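Local coordinates for putative TRAP PERIPLASMIC SOLUTE BINDING PROTEIN (Haemophilus influenzae, PDB 4PBQ), which binds L-gulonate and probably hands this sugar acid to the membrane components of a TRAP transporter as its periplasmic solute-binding protein, at residues I27-Y32 with I84-T89; V102-Y107 with N228-P233; G145-S150 with Q205-M210. All coordinates share one frame; numbering follows the deposited sequence.

Contact 1 of 3, residues I27-Y32 with I84-T89. With 2UF (L-gulonate), chain D.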
loop_
_atom_site.group_PDB
_atom_site.type_symbol
_atom_site.label_atom_id
_atom_site.label_comp_id
_atom_site.label_asym_id
_atom_site.label_seq_id
_atom_site.Cartn_x
_atom_site.Cartn_y
_atom_site.Cartn_z
ATOM N N ILE A 27 -20.390 10.854 3.058
ATOM C CA ILE A 27 -19.351 10.128 2.338
ATOM C C ILE A 27 -18.701 9.086 3.258
ATOM O O ILE A 27 -17.998 9.428 4.204
ATOM C CB ILE A 27 -18.336 11.132 1.823
ATOM C CG1 ILE A 27 -18.992 11.970 0.721
ATOM C CG2 ILE A 27 -17.104 10.445 1.289
ATOM C CD1 ILE A 27 -18.150 13.105 0.254
ATOM N N LYS A 28 -18.953 7.806 2.983
ATOM C CA LYS A 28 -18.373 6.741 3.780
ATOM C C LYS A 28 -16.983 6.517 3.209
ATOM O O LYS A 28 -16.824 6.484 1.991
ATOM C CB LYS A 28 -19.160 5.433 3.672
ATOM C CG LYS A 28 -20.612 5.517 4.119
ATOM C CD LYS A 28 -21.275 4.130 4.148
ATOM C CE LYS A 28 -21.258 3.430 2.792
ATOM N NZ LYS A 28 -22.013 4.177 1.761
ATOM N N LEU A 29 -16.007 6.407 4.091
ATOM C CA LEU A 29 -14.598 6.239 3.693
ATOM C C LEU A 29 -14.034 4.993 4.350
ATOM O O LEU A 29 -13.839 4.928 5.584
ATOM C CB LEU A 29 -13.789 7.476 4.089
ATOM C CG LEU A 29 -12.393 7.566 3.471
ATOM C CD1 LEU A 29 -11.919 9.000 3.620
ATOM C CD2 LEU A 29 -11.401 6.595 4.082
ATOM N N GLY A 30 -13.760 3.978 3.534
ATOM C CA GLY A 30 -13.311 2.710 4.074
ATOM C C GLY A 30 -11.850 2.420 3.786
ATOM O O GLY A 30 -11.348 2.798 2.750
ATOM N N HIS A 31 -11.178 1.789 4.736
ATOM C CA HIS A 31 -9.811 1.333 4.506
ATOM C C HIS A 31 -9.502 0.111 5.362
ATOM O O HIS A 31 -10.299 -0.283 6.224
ATOM C CB HIS A 31 -8.806 2.465 4.713
ATOM C CG HIS A 31 -8.674 2.925 6.121
ATOM N ND1 HIS A 31 -7.726 2.428 6.989
ATOM C CD2 HIS A 31 -9.357 3.875 6.806
ATOM C CE1 HIS A 31 -7.829 3.055 8.148
ATOM N NE2 HIS A 31 -8.814 3.931 8.059
ATOM N N TYR A 32 -8.342 -0.502 5.101
ATOM C CA TYR A 32 -7.957 -1.743 5.761
ATOM C C TYR A 32 -7.015 -1.639 6.961
ATOM O O TYR A 32 -6.804 -2.629 7.678
ATOM C CB TYR A 32 -7.331 -2.699 4.736
ATOM C CG TYR A 32 -5.975 -2.377 4.139
ATOM C CD1 TYR A 32 -4.807 -2.567 4.869
ATOM C CD2 TYR A 32 -5.856 -1.977 2.804
ATOM C CE1 TYR A 32 -3.566 -2.347 4.303
ATOM C CE2 TYR A 32 -4.599 -1.755 2.231
ATOM C CZ TYR A 32 -3.471 -1.944 2.984
ATOM O OH TYR A 32 -2.226 -1.736 2.409
ATOM N N ILE A 84 -19.551 2.803 -2.052
ATOM C CA ILE A 84 -18.601 3.266 -1.045
ATOM C C ILE A 84 -17.985 4.534 -1.613
ATOM O O ILE A 84 -17.236 4.507 -2.580
ATOM C CB ILE A 84 -17.524 2.217 -0.708
ATOM C CG1 ILE A 84 -18.194 0.979 -0.103
ATOM C CG2 ILE A 84 -16.493 2.800 0.266
ATOM C CD1 ILE A 84 -17.244 -0.179 0.138
ATOM N N GLU A 85 -18.346 5.665 -1.022
ATOM C CA GLU A 85 -18.027 6.961 -1.620
ATOM C C GLU A 85 -16.550 7.377 -1.609
ATOM O O GLU A 85 -16.124 8.147 -2.481
ATOM C CB GLU A 85 -18.886 8.046 -0.962
ATOM C CG GLU A 85 -20.370 7.844 -1.195
ATOM C CD GLU A 85 -21.065 6.938 -0.168
ATOM O OE1 GLU A 85 -20.415 6.482 0.791
ATOM O OE2 GLU A 85 -22.290 6.712 -0.301
ATOM N N ALA A 86 -15.799 6.921 -0.609
ATOM C CA ALA A 86 -14.349 7.198 -0.549
ATOM C C ALA A 86 -13.606 6.051 0.098
ATOM O O ALA A 86 -14.195 5.134 0.672
ATOM C CB ALA A 86 -14.078 8.501 0.201
ATOM N N GLY A 87 -12.286 6.067 -0.021
ATOM C CA GLY A 87 -11.539 5.020 0.620
ATOM C C GLY A 87 -10.061 5.199 0.475
ATOM O O GLY A 87 -9.599 6.040 -0.320
ATOM N N ILE A 88 -9.331 4.405 1.248
ATOM C CA ILE A 88 -7.896 4.208 1.004
ATOM C C ILE A 88 -7.663 2.748 0.709
ATOM O O ILE A 88 -8.090 1.892 1.461
ATOM C CB ILE A 88 -7.016 4.630 2.186
ATOM C CG1 ILE A 88 -7.248 6.123 2.520
ATOM C CG2 ILE A 88 -5.525 4.340 1.871
ATOM C CD1 ILE A 88 -6.426 6.678 3.653
ATOM N N THR A 89 -7.002 2.496 -0.415
ATOM C CA THR A 89 -6.604 1.140 -0.800
ATOM C C THR A 89 -5.172 1.208 -1.297
ATOM O O THR A 89 -4.665 2.287 -1.576
ATOM C CB THR A 89 -7.473 0.532 -1.911
ATOM O OG1 THR A 89 -7.234 1.167 -3.178
ATOM C CG2 THR A 89 -8.960 0.647 -1.587
HETATM O O6A 2UF D . -3.296 -7.117 1.923
HETATM C C6 2UF D . -2.152 -6.659 1.798
HETATM O O6B 2UF D . -1.102 -7.248 2.094
HETATM C C5 2UF D . -2.040 -5.210 1.277
HETATM O O5 2UF D . -0.858 -4.640 1.795
HETATM C C4 2UF D . -2.000 -5.182 -0.267
HETATM O O4 2UF D . -3.253 -5.647 -0.795
HETATM C C3 2UF D . -1.695 -3.749 -0.756
HETATM O O3 2UF D . -2.568 -2.743 -0.136
HETATM C C2 2UF D . -1.831 -3.636 -2.284
HETATM O O2 2UF D . -1.200 -2.414 -2.612
HETATM C C1 2UF D . -1.060 -4.773 -3.023
HETATM O O1 2UF D . -1.110 -4.486 -4.429
#
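Strands 27-30 and 86-89 run parallel, their axes 10° apart, and pair Leu29 with Ala86 and Gly30 with Gly87. The bonds alternate as parallel pairing requires: Ala86 N to Lys28 O, Gly30 N to Ala86 O, and Ile88 N to Gly30 O (3.0 Å). Gly87, with only hydrogens on its CA, lets Gly30 O come within 3.1 Å of Gly87 CA. Beside them Ala86, with its single methyl, is small enough to lie against both Ile27 CG2 and Leu29 CG, each 3.8 Å from Ala86 CB. At the entry to the pairing Glu85 bends at chi2 (87°), turning its carboxylate to Lys28. Glu85 OE1 then accepts from Lys28 N (2.9 Å), which meets it from above the carboxylate plane, and from Lys28 NZ (3.0 Å) on the syn side in a salt bridge. The lysine ammonium also bonds to Thr83 O, so the long, folded chain ties down the turn before the strand. At the other end Tyr32 carries its hydroxyl to the ligand, with Tyr32 OH 2.8 Å from O3 of L-gulonate. The pair belongs to the alpha/beta lobe that holds the N terminus: strand 59-64 flanks strand 25-30 on its other edge, strand 231-239 borders 86-89 antiparallel on its far edge, while helix 38-54 packs on Leu29 and Ile88 and helix 72-81 on Ile84 and Thr89.

Contact 2 of 3, residues V102-Y107 with N228-P233. With 2UF (L-gulonate), chain D.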
loop_
_atom_site.group_PDB
_atom_site.type_symbol
_atom_site.label_atom_id
_atom_site.label_comp_id
_atom_site.label_asym_id
_atom_site.label_seq_id
_atom_site.Cartn_x
_atom_site.Cartn_y
_atom_site.Cartn_z
ATOM N N VAL A 102 2.293 -0.183 -10.977
ATOM C CA VAL A 102 3.703 0.081 -11.245
ATOM C C VAL A 102 4.485 0.506 -9.997
ATOM O O VAL A 102 5.662 0.182 -9.878
ATOM C CB VAL A 102 3.890 1.123 -12.382
ATOM C CG1 VAL A 102 3.368 2.497 -11.983
ATOM C CG2 VAL A 102 5.347 1.207 -12.804
ATOM N N TRP A 103 3.836 1.198 -9.059
ATOM C CA TRP A 103 4.555 1.750 -7.903
ATOM C C TRP A 103 5.101 0.669 -6.988
ATOM O O TRP A 103 6.014 0.945 -6.235
ATOM C CB TRP A 103 3.662 2.714 -7.088
ATOM C CG TRP A 103 2.888 3.605 -7.978
ATOM C CD1 TRP A 103 1.526 3.645 -8.137
ATOM C CD2 TRP A 103 3.423 4.586 -8.879
ATOM N NE1 TRP A 103 1.191 4.581 -9.089
ATOM C CE2 TRP A 103 2.342 5.171 -9.553
ATOM C CE3 TRP A 103 4.720 5.024 -9.184
ATOM C CZ2 TRP A 103 2.516 6.153 -10.506
ATOM C CZ3 TRP A 103 4.878 6.015 -10.136
ATOM C CH2 TRP A 103 3.796 6.557 -10.785
ATOM N N GLU A 104 4.521 -0.534 -7.058
ATOM C CA GLU A 104 4.939 -1.681 -6.268
ATOM C C GLU A 104 5.919 -2.610 -7.012
ATOM O O GLU A 104 6.266 -3.668 -6.510
ATOM C CB GLU A 104 3.719 -2.465 -5.785
ATOM C CG GLU A 104 3.020 -1.784 -4.579
ATOM C CD GLU A 104 1.705 -2.453 -4.172
ATOM O OE1 GLU A 104 1.069 -3.094 -5.046
ATOM O OE2 GLU A 104 1.348 -2.387 -2.963
ATOM N N TRP A 105 6.415 -2.207 -8.175
ATOM C CA TRP A 105 7.445 -3.009 -8.819
ATOM C C TRP A 105 8.685 -3.035 -7.913
ATOM O O TRP A 105 9.052 -2.019 -7.316
ATOM C CB TRP A 105 7.756 -2.478 -10.214
ATOM C CG TRP A 105 6.642 -2.720 -11.210
ATOM C CD1 TRP A 105 5.419 -3.281 -10.957
ATOM C CD2 TRP A 105 6.642 -2.363 -12.587
ATOM N NE1 TRP A 105 4.663 -3.307 -12.114
ATOM C CE2 TRP A 105 5.393 -2.745 -13.124
ATOM C CE3 TRP A 105 7.579 -1.760 -13.431
ATOM C CZ2 TRP A 105 5.072 -2.555 -14.462
ATOM C CZ3 TRP A 105 7.254 -1.580 -14.761
ATOM C CH2 TRP A 105 6.016 -1.980 -15.262
ATOM N N PRO A 106 9.355 -4.193 -7.812
ATOM C CA PRO A 106 10.418 -4.331 -6.796
ATOM C C PRO A 106 11.611 -3.404 -7.014
ATOM O O PRO A 106 12.052 -3.191 -8.147
ATOM C CB PRO A 106 10.826 -5.804 -6.924
ATOM C CG PRO A 106 9.583 -6.467 -7.391
ATOM C CD PRO A 106 8.985 -5.499 -8.381
ATOM N N TYR A 107 12.101 -2.813 -5.932
ATOM C CA TYR A 107 13.308 -1.979 -5.963
ATOM C C TYR A 107 13.193 -0.720 -6.861
ATOM O O TYR A 107 14.185 -0.178 -7.349
ATOM C CB TYR A 107 14.547 -2.860 -6.277
ATOM C CG TYR A 107 14.617 -4.048 -5.334
ATOM C CD1 TYR A 107 14.917 -3.869 -3.996
ATOM C CD2 TYR A 107 14.334 -5.337 -5.770
ATOM C CE1 TYR A 107 14.925 -4.936 -3.085
ATOM C CE2 TYR A 107 14.334 -6.406 -4.886
ATOM C CZ TYR A 107 14.652 -6.219 -3.547
ATOM O OH TYR A 107 14.678 -7.280 -2.667
ATOM N N ASN A 228 12.559 -4.950 2.358
ATOM C CA ASN A 228 12.144 -3.728 1.681
ATOM C C ASN A 228 12.074 -3.948 0.169
ATOM O O ASN A 228 12.554 -3.129 -0.615
ATOM C CB ASN A 228 13.061 -2.560 2.030
ATOM C CG ASN A 228 13.006 -2.196 3.504
ATOM O OD1 ASN A 228 12.022 -2.485 4.164
ATOM N ND2 ASN A 228 14.046 -1.544 4.013
ATOM N N HIS A 229 11.495 -5.084 -0.217
ATOM C CA HIS A 229 11.456 -5.484 -1.623
ATOM C C HIS A 229 10.532 -4.656 -2.515
ATOM O O HIS A 229 10.776 -4.517 -3.707
ATOM C CB HIS A 229 11.108 -6.969 -1.721
ATOM C CG HIS A 229 9.893 -7.372 -0.934
ATOM N ND1 HIS A 229 9.929 -7.608 0.423
ATOM C CD2 HIS A 229 8.607 -7.564 -1.313
ATOM C CE1 HIS A 229 8.715 -7.924 0.848
ATOM N NE2 HIS A 229 7.897 -7.922 -0.192
ATOM N N ILE A 230 9.461 -4.116 -1.921
ATOM C CA ILE A 230 8.376 -3.457 -2.646
ATOM C C ILE A 230 7.895 -2.290 -1.776
ATOM O O ILE A 230 7.870 -2.425 -0.537
ATOM C CB ILE A 230 7.215 -4.437 -2.938
ATOM C CG1 ILE A 230 7.594 -5.391 -4.087
ATOM C CG2 ILE A 230 5.883 -3.683 -3.219
ATOM C CD1 ILE A 230 6.552 -6.485 -4.392
ATOM N N PHE A 231 7.570 -1.157 -2.399
ATOM C CA PHE A 231 7.013 -0.008 -1.670
ATOM C C PHE A 231 5.519 0.054 -1.924
ATOM O O PHE A 231 5.090 0.074 -3.065
ATOM C CB PHE A 231 7.628 1.327 -2.114
ATOM C CG PHE A 231 7.085 2.503 -1.329
ATOM C CD1 PHE A 231 7.652 2.877 -0.113
ATOM C CD2 PHE A 231 5.951 3.164 -1.756
ATOM C CE1 PHE A 231 7.106 3.942 0.632
ATOM C CE2 PHE A 231 5.408 4.228 -1.013
ATOM C CZ PHE A 231 5.985 4.598 0.177
ATOM N N SER A 232 4.720 0.117 -0.861
ATOM C CA SER A 232 3.266 0.163 -0.989
ATOM C C SER A 232 2.697 1.543 -0.650
ATOM O O SER A 232 2.726 1.959 0.509
ATOM C CB SER A 232 2.664 -0.872 -0.063
ATOM O OG SER A 232 2.733 -2.182 -0.602
ATOM N N PRO A 233 2.170 2.243 -1.650
ATOM C CA PRO A 233 1.430 3.484 -1.379
ATOM C C PRO A 233 0.014 3.180 -0.924
ATOM O O PRO A 233 -0.524 2.125 -1.256
ATOM C CB PRO A 233 1.359 4.153 -2.739
ATOM C CG PRO A 233 1.962 3.240 -3.704
ATOM C CD PRO A 233 2.143 1.917 -3.081
HETATM O O6A 2UF D . -3.296 -7.117 1.923
HETATM C C6 2UF D . -2.152 -6.659 1.798
HETATM O O6B 2UF D . -1.102 -7.248 2.094
HETATM C C5 2UF D . -2.040 -5.210 1.277
HETATM O O5 2UF D . -0.858 -4.640 1.795
HETATM C C4 2UF D . -2.000 -5.182 -0.267
HETATM O O4 2UF D . -3.253 -5.647 -0.795
HETATM C C3 2UF D . -1.695 -3.749 -0.756
HETATM O O3 2UF D . -2.568 -2.743 -0.136
HETATM C C2 2UF D . -1.831 -3.636 -2.284
HETATM O O2 2UF D . -1.200 -2.414 -2.612
HETATM C C1 2UF D . -1.060 -4.773 -3.023
HETATM O O1 2UF D . -1.110 -4.486 -4.429
HETATM O O HOH W 1 8.023 -0.632 -5.222
HETATM O O HOH W 2 12.059 -1.640 -2.990
#
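Glu104 reaches past Ile230 and along strand 231-233 to the ligand. Its CB rests 3.6 Å from Ile230 CG2, a branched residue whose two arms also straddle the carbonyl oxygen of Glu104. Next, Glu104 CG lies 3.2 Å from Phe231 O. With chi2 at 173° the chain stays extended, carrying CD and its carboxylate out to the sugar acid. There the two oxygens divide the work: Glu104 OE1 accepts from O1 of L-gulonate at 2.7 Å, and Glu104 OE2 accepts from O2 of the ligand at 2.6 Å. Glu104 OE2 also takes a bond from Ser232 OG (2.7 Å), which arrives on the anti side of the carboxylate; the small serine hydroxyl thus helps fix the rotation of the acid, and Arg147 in turn bonds to Ser232 OG. This is the sugar-acid pocket of a family 7 solute-binding protein, lined here by a loop running beside a strand of the mixed sheet. Further along the loop, Tyr107 N donates to His229 O (3.1 Å), an oxygen that also sits over the centre of one face of the Tyr107 ring. Pro106, with no amide hydrogen to satisfy, sets its ring side by side with Ile230. A water bridges the two backbones, giving protons to Trp103 O and Trp105 O and accepting from Phe231 N at 2.9 Å.

Contact 3 of 3, residues G145-S150 with Q205-M210. With 2UF (L-gulonate), chain D.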
loop_
_atom_site.group_PDB
_atom_site.type_symbol
_atom_site.label_atom_id
_atom_site.label_comp_id
_atom_site.label_asym_id
_atom_site.label_seq_id
_atom_site.Cartn_x
_atom_site.Cartn_y
_atom_site.Cartn_z
ATOM N N GLY A 145 4.215 1.959 3.108
ATOM C CA GLY A 145 5.635 1.826 3.327
ATOM C C GLY A 145 6.293 0.674 2.591
ATOM O O GLY A 145 5.626 -0.092 1.866
ATOM N N PHE A 146 7.606 0.569 2.769
ATOM C CA PHE A 146 8.307 -0.601 2.253
ATOM C C PHE A 146 7.862 -1.854 2.945
ATOM O O PHE A 146 7.669 -1.886 4.156
ATOM C CB PHE A 146 9.797 -0.428 2.401
ATOM C CG PHE A 146 10.386 0.542 1.417
ATOM C CD1 PHE A 146 10.727 0.138 0.135
ATOM C CD2 PHE A 146 10.586 1.857 1.777
ATOM C CE1 PHE A 146 11.267 1.030 -0.768
ATOM C CE2 PHE A 146 11.126 2.775 0.885
ATOM C CZ PHE A 146 11.471 2.375 -0.388
ATOM N N ARG A 147 7.780 -2.929 2.170
ATOM C CA ARG A 147 7.339 -4.192 2.714
ATOM C C ARG A 147 8.510 -5.049 3.217
ATOM O O ARG A 147 9.569 -5.112 2.591
ATOM C CB ARG A 147 6.531 -4.954 1.651
ATOM C CG ARG A 147 5.322 -4.162 1.163
ATOM C CD ARG A 147 4.607 -4.823 0.063
ATOM N NE ARG A 147 3.709 -5.910 0.453
ATOM C CZ ARG A 147 2.429 -5.759 0.758
ATOM N NH1 ARG A 147 1.870 -4.553 0.720
ATOM N NH2 ARG A 147 1.704 -6.808 1.063
ATOM N N VAL A 148 8.289 -5.684 4.359
ATOM C CA VAL A 148 9.261 -6.593 4.972
ATOM C C VAL A 148 8.609 -7.972 5.127
ATOM O O VAL A 148 7.384 -8.103 5.077
ATOM C CB VAL A 148 9.825 -6.056 6.307
ATOM C CG1 VAL A 148 10.473 -4.716 6.086
ATOM C CG2 VAL A 148 8.747 -5.958 7.382
ATOM N N ILE A 149 9.430 -9.003 5.266
ATOM C CA ILE A 149 8.920 -10.368 5.414
ATOM C C ILE A 149 8.861 -10.793 6.874
ATOM O O ILE A 149 9.852 -10.728 7.590
ATOM C CB ILE A 149 9.827 -11.363 4.656
ATOM C CG1 ILE A 149 9.852 -11.011 3.164
ATOM C CG2 ILE A 149 9.333 -12.791 4.868
ATOM C CD1 ILE A 149 10.916 -11.779 2.370
ATOM N N SER A 150 7.681 -11.184 7.335
ATOM C CA SER A 150 7.555 -11.780 8.641
ATOM C C SER A 150 7.483 -13.300 8.470
ATOM O O SER A 150 6.968 -13.790 7.475
ATOM C CB SER A 150 6.342 -11.250 9.391
ATOM O OG SER A 150 5.120 -11.635 8.815
ATOM N N GLN A 205 4.260 -13.921 5.950
ATOM C CA GLN A 205 3.602 -12.994 5.045
ATOM C C GLN A 205 4.551 -11.817 4.825
ATOM O O GLN A 205 5.681 -11.837 5.319
ATOM C CB GLN A 205 2.224 -12.529 5.603
ATOM C CG GLN A 205 2.269 -11.759 6.917
ATOM C CD GLN A 205 2.504 -10.267 6.744
ATOM O OE1 GLN A 205 1.737 -9.584 6.073
ATOM N NE2 GLN A 205 3.606 -9.771 7.302
ATOM N N GLU A 206 4.115 -10.801 4.087
ATOM C CA GLU A 206 4.949 -9.613 3.880
ATOM C C GLU A 206 4.080 -8.361 3.811
ATOM O O GLU A 206 3.004 -8.376 3.231
ATOM C CB GLU A 206 5.882 -9.778 2.672
ATOM C CG GLU A 206 5.242 -10.279 1.394
ATOM C CD GLU A 206 4.474 -9.198 0.660
ATOM O OE1 GLU A 206 5.107 -8.193 0.249
ATOM O OE2 GLU A 206 3.232 -9.354 0.504
ATOM N N ASN A 207 4.561 -7.288 4.424
ATOM C CA ASN A 207 3.788 -6.062 4.583
ATOM C C ASN A 207 4.701 -5.052 5.257
ATOM O O ASN A 207 5.773 -5.414 5.748
ATOM C CB ASN A 207 2.509 -6.323 5.421
ATOM C CG ASN A 207 1.224 -6.320 4.570
ATOM O OD1 ASN A 207 0.918 -5.355 3.872
ATOM N ND2 ASN A 207 0.477 -7.403 4.641
ATOM N N PRO A 208 4.298 -3.783 5.275
ATOM C CA PRO A 208 5.128 -2.787 5.954
ATOM C C PRO A 208 5.199 -3.025 7.456
ATOM O O PRO A 208 4.293 -3.648 8.035
ATOM C CB PRO A 208 4.435 -1.451 5.614
ATOM C CG PRO A 208 3.633 -1.747 4.371
ATOM C CD PRO A 208 3.188 -3.175 4.536
ATOM N N TYR A 209 6.249 -2.497 8.086
ATOM C CA TYR A 209 6.412 -2.584 9.542
ATOM C C TYR A 209 5.150 -2.172 10.306
ATOM O O TYR A 209 4.763 -2.848 11.255
ATOM C CB TYR A 209 7.589 -1.717 10.024
ATOM C CG TYR A 209 8.929 -2.403 9.982
ATOM C CD1 TYR A 209 9.231 -3.447 10.838
ATOM C CD2 TYR A 209 9.908 -1.977 9.104
ATOM C CE1 TYR A 209 10.491 -4.059 10.811
ATOM C CE2 TYR A 209 11.132 -2.593 9.054
ATOM C CZ TYR A 209 11.426 -3.620 9.914
ATOM O OH TYR A 209 12.683 -4.205 9.843
HETATM N N MSE A 210 4.527 -1.048 9.933
HETATM C CA MSE A 210 3.415 -0.564 10.737
HETATM C C MSE A 210 2.245 -1.516 10.707
HETATM O O MSE A 210 1.628 -1.749 11.747
HETATM C CB MSE A 210 2.973 0.852 10.356
HETATM C CG MSE A 210 4.064 1.875 10.597
HETATM SE SE MSE A 210 3.461 3.707 10.330
HETATM C CE MSE A 210 3.421 3.731 8.399
HETATM O O6A 2UF D . -3.296 -7.117 1.923
HETATM C C6 2UF D . -2.152 -6.659 1.798
HETATM O O6B 2UF D . -1.102 -7.248 2.094
HETATM C C5 2UF D . -2.040 -5.210 1.277
HETATM O O5 2UF D . -0.858 -4.640 1.795
HETATM C C4 2UF D . -2.000 -5.182 -0.267
HETATM O O4 2UF D . -3.253 -5.647 -0.795
HETATM C C3 2UF D . -1.695 -3.749 -0.756
HETATM O O3 2UF D . -2.568 -2.743 -0.136
HETATM C C2 2UF D . -1.831 -3.636 -2.284
HETATM O O2 2UF D . -1.200 -2.414 -2.612
HETATM C C1 2UF D . -1.060 -4.773 -3.023
HETATM O O1 2UF D . -1.110 -4.486 -4.429
HETATM O O HOH W 3 8.137 -0.748 6.558
#
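Strands 145-150 and 205-208 form an antiparallel pair, their axes 151° apart, in the mixed sheet of this family 7 solute-binding fold, which lends Arg147 and Asn207 to the L-gulonate pocket. Val148 with Asn207 and Ser150 with Gln205 are hydrogen-bonded pairs, and Ile149 with Glu206 is the non-hydrogen-bonded pair between them. Pro208 occupies the N-cap position just before helix 209-214. Val148 lays CG2 over the centre of the Tyr209 ring in a CH-pi contact. Arg147, bent at chi3 (79°), turns its guanidinium toward the ligand, and Glu206 grips it side-on: Arg147 NE bonds to Glu206 OE1 at 2.7 Å and Arg147 NH2 to Glu206 OE2 at 3.0 Å. His229 NE2, on a ring whose ND1 bonds to Ser227, also bonds to Glu206 OE1, so this second-shell acid probably fixes the rotation of the guanidinium and steadies its charge. Arg147 NH1 meets O5 of L-gulonate at 2.9 Å, while Arg147 NH2 bonds to the carboxylate oxygen O6B. Asn207, having both a donor and an acceptor, accepts a hydrogen bond from the O5 hydroxyl on OD1 and gives ND2 to O6B; the other ND2 hydrogen goes nearly straight to Gln205 OE1 at 2.9 Å.

From the N terminus, contact 1 closes first, returning the chain from strand 25-30 through two helices and strand 59-64 to strand 86-89. Contact 2 then opens in the loop leading to helix 112-119 and closes only at strand 231-239. Within that long excursion contact 3 both opens, on strand 136-151, and closes, on strand 204-208. Contacts 2 and 3 touch, with Ile230 O 2.8 Å from Arg147 N, because strands 231-239 and 136-151 are sheet neighbours. Contact 1 stands apart, its centre about 22 Å from each of the others, yet strand 86-89 also pairs with 231-239, and all three contacts reach L-gulonate.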